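Local coordinates for putative uncharacterized protein (Ustilago maydis, PDB 4GNX) that binds single-stranded DNA through an OB fold, as one subunit of the three-chain replication protein A complex, at residues Glu67-Leu72 against Arg103-Ser108. Numbering follows the deposited sequence.
Sequences EVRQWL and RRSISS. With nucleotides of chain G.
Strands 67-71 and 103-108 run parallel here, joined by three backbone hydrogen bonds: Ile106 N to Glu67 O, Arg69 N to Ile106 O at 3.0 Å and nearly along the C=O axis, and Ser108 N to Arg69 O. The Arg69 side chain runs from CB toward the DNA-facing side. Its chi1 of 48° sets CG in the crowded position between backbone N and carbonyl carbon, where it passes 4.2 Å from Ile106 O. At CD the chain bends, and CD and NE both lie 3.9 Å from O2 of thymidine DT25 of chain G. That O2 sits over one face of the guanidinium, offset toward its rim, while Ser105 OG lies in plane at the edge, 3.2 Å from NH1. Further along this side, Ser107 OG donates a 2.7 Å hydrogen bond to O2 of DT21 of chain G. Beside it, OP1 of DT23 of chain G lies over one face of the Trp71 ring, offset toward its rim, and C5' lies close to CZ3. Val68 and Ile106 turn to the other side of the sheet and meet CB to CB at 3.7 Å. Strand 54-60 flanks 65-71, strand 90-100 flanks 103-108, and Ile106 packs inward on Leu39 and Phe41 of strand 38-50, so this parallel pairing helps close the OB barrel.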
ATOM      1  N   GLU B  67     -19.272 -16.671 -16.144  1.00 42.10           N
ATOM      2  CA  GLU B  67     -20.505 -15.926 -16.329  1.00 46.01           C
ATOM      3  C   GLU B  67     -20.763 -15.079 -15.121  1.00 44.08           C
ATOM      4  O   GLU B  67     -20.640 -15.543 -13.994  1.00 43.82           O
ATOM      5  CB  GLU B  67     -21.701 -16.843 -16.503  1.00 54.08           C
ATOM      6  CG  GLU B  67     -22.208 -16.926 -17.921  1.00 61.88           C
ATOM      7  CD  GLU B  67     -21.589 -18.089 -18.674  1.00 69.47           C
ATOM      8  OE1 GLU B  67     -22.072 -19.243 -18.497  1.00 75.23           O
ATOM      9  OE2 GLU B  67     -20.625 -17.846 -19.447  1.00 69.32           O
ATOM     10  N   VAL B  68     -21.116 -13.826 -15.365  1.00 43.52           N
ATOM     11  CA  VAL B  68     -21.676 -12.986 -14.317  1.00 44.68           C
ATOM     12  C   VAL B  68     -23.058 -12.470 -14.719  1.00 48.17           C
ATOM     13  O   VAL B  68     -23.215 -11.812 -15.748  1.00 47.84           O
ATOM     14  CB  VAL B  68     -20.698 -11.875 -13.841  1.00 41.83           C
ATOM     15  CG1 VAL B  68     -19.547 -11.672 -14.825  1.00 38.65           C
ATOM     16  CG2 VAL B  68     -21.439 -10.583 -13.504  1.00 41.70           C
ATOM     17  N   ARG B  69     -24.069 -12.827 -13.937  1.00 53.34           N
ATOM     18  CA  ARG B  69     -25.389 -12.330 -14.226  1.00 59.71           C
ATOM     19  C   ARG B  69     -25.808 -11.333 -13.178  1.00 60.37           C
ATOM     20  O   ARG B  69     -25.616 -11.556 -11.974  1.00 57.63           O
ATOM     21  CB  ARG B  69     -26.402 -13.450 -14.402  1.00 67.63           C
ATOM     22  CG  ARG B  69     -26.390 -14.519 -13.339  1.00 73.24           C
ATOM     23  CD  ARG B  69     -27.414 -15.598 -13.685  1.00 84.63           C
ATOM     24  NE  ARG B  69     -27.149 -16.233 -14.980  1.00 89.86           N
ATOM     25  CZ  ARG B  69     -26.191 -17.133 -15.196  1.00 92.49           C
ATOM     26  NH1 ARG B  69     -25.390 -17.517 -14.209  1.00 91.35           N
ATOM     27  NH2 ARG B  69     -26.028 -17.646 -16.409  1.00 95.74           N
ATOM     28  N   GLN B  70     -26.330 -10.207 -13.663  1.00 62.77           N
ATOM     29  CA  GLN B  70     -26.808  -9.153 -12.795  1.00 66.75           C
ATOM     30  C   GLN B  70     -28.288  -8.977 -13.016  1.00 72.93           C
ATOM     31  O   GLN B  70     -28.792  -9.182 -14.119  1.00 75.72           O
ATOM     32  CB  GLN B  70     -26.022  -7.849 -12.983  1.00 65.90           C
ATOM     33  CG  GLN B  70     -26.434  -6.968 -14.142  1.00 68.56           C
ATOM     34  CD  GLN B  70     -25.737  -5.620 -14.116  1.00 70.12           C
ATOM     35  OE1 GLN B  70     -25.588  -4.961 -15.158  1.00 72.02           O
ATOM     36  NE2 GLN B  70     -25.300  -5.197 -12.922  1.00 68.92           N
ATOM     37  N   TRP B  71     -28.983  -8.596 -11.955  1.00 78.68           N
ATOM     38  CA  TRP B  71     -30.435  -8.713 -11.919  1.00 86.44           C
ATOM     39  C   TRP B  71     -31.139  -7.418 -12.168  1.00 89.28           C
ATOM     40  O   TRP B  71     -30.689  -6.355 -11.748  1.00 88.83           O
ATOM     41  CB  TRP B  71     -30.864  -9.400 -10.624  1.00 91.55           C
ATOM     42  CG  TRP B  71     -30.200 -10.758 -10.515  1.00 93.65           C
ATOM     43  CD1 TRP B  71     -28.926 -11.057 -10.003  1.00 89.74           C
ATOM     44  CD2 TRP B  71     -30.722 -12.040 -10.996  1.00 98.14           C
ATOM     45  NE1 TRP B  71     -28.652 -12.399 -10.112  1.00 88.44           N
ATOM     46  CE2 TRP B  71     -29.685 -13.048 -10.697  1.00 95.33           C
ATOM     47  CE3 TRP B  71     -31.904 -12.446 -11.613  1.00105.40           C
ATOM     48  CZ2 TRP B  71     -29.855 -14.385 -11.010  1.00100.12           C
ATOM     49  CZ3 TRP B  71     -32.060 -13.801 -11.926  1.00109.53           C
ATOM     50  CH2 TRP B  71     -31.063 -14.746 -11.627  1.00108.13           C
ATOM     51  N   LEU B  72     -32.238  -7.507 -12.903  1.00 92.84           N
ATOM     52  CA  LEU B  72     -33.017  -6.344 -13.268  1.00 96.78           C
ATOM     53  C   LEU B  72     -34.214  -6.291 -12.356  1.00106.42           C
ATOM     54  O   LEU B  72     -34.717  -7.339 -11.940  1.00109.24           O
ATOM     55  CB  LEU B  72     -33.484  -6.475 -14.709  1.00 95.48           C
ATOM     56  CG  LEU B  72     -32.410  -6.915 -15.696  1.00 88.91           C
ATOM     57  CD1 LEU B  72     -33.050  -7.489 -16.951  1.00 90.53           C
ATOM     58  CD2 LEU B  72     -31.475  -5.756 -16.005  1.00 85.41           C
ATOM     59  N   ARG B 103     -22.212 -25.772 -12.120  1.00 85.25           N
ATOM     60  CA  ARG B 103     -21.639 -24.574 -12.753  1.00 78.27           C
ATOM     61  C   ARG B 103     -21.431 -23.436 -11.765  1.00 69.33           C
ATOM     62  O   ARG B 103     -22.231 -23.234 -10.852  1.00 71.18           O
ATOM     63  CB  ARG B 103     -22.496 -24.073 -13.917  1.00 83.61           C
ATOM     64  CG  ARG B 103     -22.333 -24.833 -15.228  1.00 89.80           C
ATOM     65  CD  ARG B 103     -22.903 -24.024 -16.397  1.00 92.34           C
ATOM     66  NE  ARG B 103     -23.672 -24.858 -17.332  1.00 99.25           N
ATOM     67  CZ  ARG B 103     -23.428 -24.972 -18.637  1.00 99.26           C
ATOM     68  NH1 ARG B 103     -22.428 -24.307 -19.204  1.00 96.02           N
ATOM     69  NH2 ARG B 103     -24.191 -25.758 -19.382  1.00103.11           N
ATOM     70  N   ARG B 104     -20.358 -22.686 -11.973  1.00 59.20           N
ATOM     71  CA  ARG B 104     -20.040 -21.567 -11.122  1.00 51.49           C
ATOM     72  C   ARG B 104     -20.217 -20.288 -11.888  1.00 47.47           C
ATOM     73  O   ARG B 104     -19.767 -20.155 -13.029  1.00 45.71           O
ATOM     74  CB  ARG B 104     -18.586 -21.640 -10.692  1.00 47.94           C
ATOM     75  CG  ARG B 104     -18.301 -22.708  -9.683  1.00 48.32           C
ATOM     76  CD  ARG B 104     -16.828 -22.780  -9.379  1.00 44.45           C
ATOM     77  NE  ARG B 104     -16.587 -23.920  -8.507  1.00 46.22           N
ATOM     78  CZ  ARG B 104     -15.508 -24.063  -7.759  1.00 44.73           C
ATOM     79  NH1 ARG B 104     -14.562 -23.140  -7.787  1.00 41.83           N
ATOM     80  NH2 ARG B 104     -15.377 -25.116  -6.985  1.00 47.08           N
ATOM     81  N   SER B 105     -20.847 -19.326 -11.241  1.00 46.20           N
ATOM     82  CA  SER B 105     -20.978 -18.015 -11.836  1.00 44.31           C
ATOM     83  C   SER B 105     -21.082 -16.980 -10.753  1.00 42.55           C
ATOM     84  O   SER B 105     -21.430 -17.288  -9.619  1.00 44.37           O
ATOM     85  CB  SER B 105     -22.207 -17.953 -12.740  1.00 46.77           C
ATOM     86  OG  SER B 105     -23.312 -18.467 -12.039  1.00 50.32           O
ATOM     87  N   ILE B 106     -20.781 -15.749 -11.119  1.00 39.84           N
ATOM     88  CA  ILE B 106     -20.911 -14.657 -10.209  1.00 40.23           C
ATOM     89  C   ILE B 106     -22.313 -14.097 -10.273  1.00 43.69           C
ATOM     90  O   ILE B 106     -22.818 -13.785 -11.344  1.00 44.81           O
ATOM     91  CB  ILE B 106     -19.928 -13.542 -10.578  1.00 37.89           C
ATOM     92  CG1 ILE B 106     -18.479 -14.062 -10.522  1.00 35.64           C
ATOM     93  CG2 ILE B 106     -20.126 -12.347  -9.661  1.00 37.88           C
ATOM     94  CD1 ILE B 106     -18.178 -14.966  -9.335  1.00 35.89           C
ATOM     95  N   SER B 107     -22.948 -13.977  -9.119  1.00 46.56           N
ATOM     96  CA  SER B 107     -24.177 -13.201  -9.023  1.00 49.44           C
ATOM     97  C   SER B 107     -23.795 -11.792  -8.605  1.00 49.13           C
ATOM     98  O   SER B 107     -23.217 -11.593  -7.537  1.00 47.76           O
ATOM     99  CB  SER B 107     -25.125 -13.815  -8.014  1.00 52.39           C
ATOM    100  OG  SER B 107     -25.971 -12.807  -7.524  1.00 56.06           O
ATOM    101  N   SER B 108     -24.104 -10.820  -9.457  1.00 51.82           N
ATOM    102  CA  SER B 108     -23.583  -9.460  -9.301  1.00 53.40           C
ATOM    103  C   SER B 108     -24.660  -8.412  -9.138  1.00 58.53           C
ATOM    104  O   SER B 108     -25.752  -8.551  -9.668  1.00 63.27           O
ATOM    105  CB  SER B 108     -22.732  -9.075 -10.510  1.00 52.19           C
ATOM    106  OG  SER B 108     -22.413  -7.687 -10.508  1.00 53.22           O
TER
ATOM    107  P    DT G  23     -34.565 -12.307  -8.050  1.00186.34           P
ATOM    108  OP1  DT G  23     -33.200 -11.989  -8.553  1.00172.42           O
ATOM    109  OP2  DT G  23     -35.674 -11.345  -8.286  1.00186.08           O
ATOM    110  O5'  DT G  23     -35.005 -13.706  -8.675  1.00179.56           O
ATOM    111  C5'  DT G  23     -34.180 -14.396  -9.636  1.00163.17           C
ATOM    112  C4'  DT G  23     -34.173 -15.881  -9.357  1.00167.05           C
ATOM    113  O4'  DT G  23     -33.417 -16.131  -8.152  1.00167.17           O
ATOM    114  C3'  DT G  23     -35.556 -16.487  -9.125  1.00172.32           C
ATOM    115  O3'  DT G  23     -36.016 -17.091 -10.341  1.00174.68           O
ATOM    116  C2'  DT G  23     -35.323 -17.547  -8.060  1.00169.44           C
ATOM    117  C1'  DT G  23     -34.023 -17.148  -7.365  1.00165.01           C
ATOM    118  N1   DT G  23     -34.178 -16.624  -5.992  1.00160.74           N
ATOM    119  C2   DT G  23     -33.043 -16.311  -5.276  1.00160.02           C
ATOM    120  O2   DT G  23     -31.914 -16.457  -5.717  1.00161.55           O
ATOM    121  N3   DT G  23     -33.279 -15.821  -4.015  1.00157.59           N
ATOM    122  C4   DT G  23     -34.506 -15.618  -3.413  1.00154.79           C
ATOM    123  O4   DT G  23     -34.562 -15.172  -2.269  1.00153.86           O
ATOM    124  C5   DT G  23     -35.654 -15.965  -4.222  1.00152.57           C
ATOM    125  C7   DT G  23     -37.026 -15.780  -3.656  1.00149.54           C
ATOM    126  C6   DT G  23     -35.435 -16.444  -5.453  1.00155.50           C
ATOM    127  P    DT G  21     -27.466  -4.573  -4.165  1.00188.18           P
ATOM    128  OP1  DT G  21     -26.986  -3.255  -4.655  1.00184.19           O
ATOM    129  OP2  DT G  21     -28.820  -4.682  -3.560  1.00194.92           O
ATOM    130  O5'  DT G  21     -27.397  -5.580  -5.398  1.00189.26           O
ATOM    131  C5'  DT G  21     -28.496  -5.706  -6.323  1.00185.30           C
ATOM    132  C4'  DT G  21     -28.902  -7.154  -6.475  1.00182.01           C
ATOM    133  O4'  DT G  21     -27.728  -7.993  -6.601  1.00174.22           O
ATOM    134  C3'  DT G  21     -29.734  -7.722  -5.322  1.00181.53           C
ATOM    135  O3'  DT G  21     -30.966  -8.300  -5.799  1.00189.24           O
ATOM    136  C2'  DT G  21     -28.793  -8.688  -4.613  1.00171.03           C
ATOM    137  C1'  DT G  21     -27.739  -9.049  -5.654  1.00164.17           C
ATOM    138  N1   DT G  21     -26.357  -9.200  -5.134  1.00157.45           N
ATOM    139  C2   DT G  21     -25.837 -10.468  -4.980  1.00148.72           C
ATOM    140  O2   DT G  21     -26.465 -11.483  -5.235  1.00138.71           O
ATOM    141  N3   DT G  21     -24.548 -10.503  -4.505  1.00142.61           N
ATOM    142  C4   DT G  21     -23.744  -9.423  -4.182  1.00138.03           C
ATOM    143  O4   DT G  21     -22.605  -9.610  -3.764  1.00127.82           O
ATOM    144  C5   DT G  21     -24.352  -8.124  -4.375  1.00144.61           C
ATOM    145  C7   DT G  21     -23.560  -6.896  -4.052  1.00134.20           C
ATOM    146  C6   DT G  21     -25.608  -8.080  -4.838  1.00155.31           C
ATOM    147  P    DT G  25     -34.190 -19.081 -16.612  1.00162.16           P
ATOM    148  OP1  DT G  25     -34.451 -17.624 -16.481  1.00169.22           O
ATOM    149  OP2  DT G  25     -34.863 -19.852 -17.690  1.00162.76           O
ATOM    150  O5'  DT G  25     -32.615 -19.243 -16.799  1.00150.11           O
ATOM    151  C5'  DT G  25     -32.031 -20.396 -17.436  1.00133.16           C
ATOM    152  C4'  DT G  25     -30.596 -20.529 -16.987  1.00122.71           C
ATOM    153  O4'  DT G  25     -30.533 -20.287 -15.567  1.00114.73           O
ATOM    154  C3'  DT G  25     -29.972 -21.909 -17.184  1.00118.65           C
ATOM    155  O3'  DT G  25     -29.251 -21.966 -18.422  1.00111.99           O
ATOM    156  C2'  DT G  25     -29.014 -22.045 -16.008  1.00115.72           C
ATOM    157  C1'  DT G  25     -29.348 -20.878 -15.072  1.00115.29           C
ATOM    158  N1   DT G  25     -29.569 -21.234 -13.649  1.00112.88           N
ATOM    159  C2   DT G  25     -29.175 -20.331 -12.684  1.00111.74           C
ATOM    160  O2   DT G  25     -28.668 -19.251 -12.947  1.00108.60           O
ATOM    161  N3   DT G  25     -29.396 -20.743 -11.391  1.00107.65           N
ATOM    162  C4   DT G  25     -29.958 -21.937 -10.977  1.00100.00           C
ATOM    163  O4   DT G  25     -30.089 -22.169  -9.778  1.00 93.33           O
ATOM    164  C5   DT G  25     -30.344 -22.837 -12.039  1.00103.52           C
ATOM    165  C7   DT G  25     -30.963 -24.151 -11.685  1.00 97.73           C
ATOM    166  C6   DT G  25     -30.134 -22.445 -13.305  1.00107.92           C
TER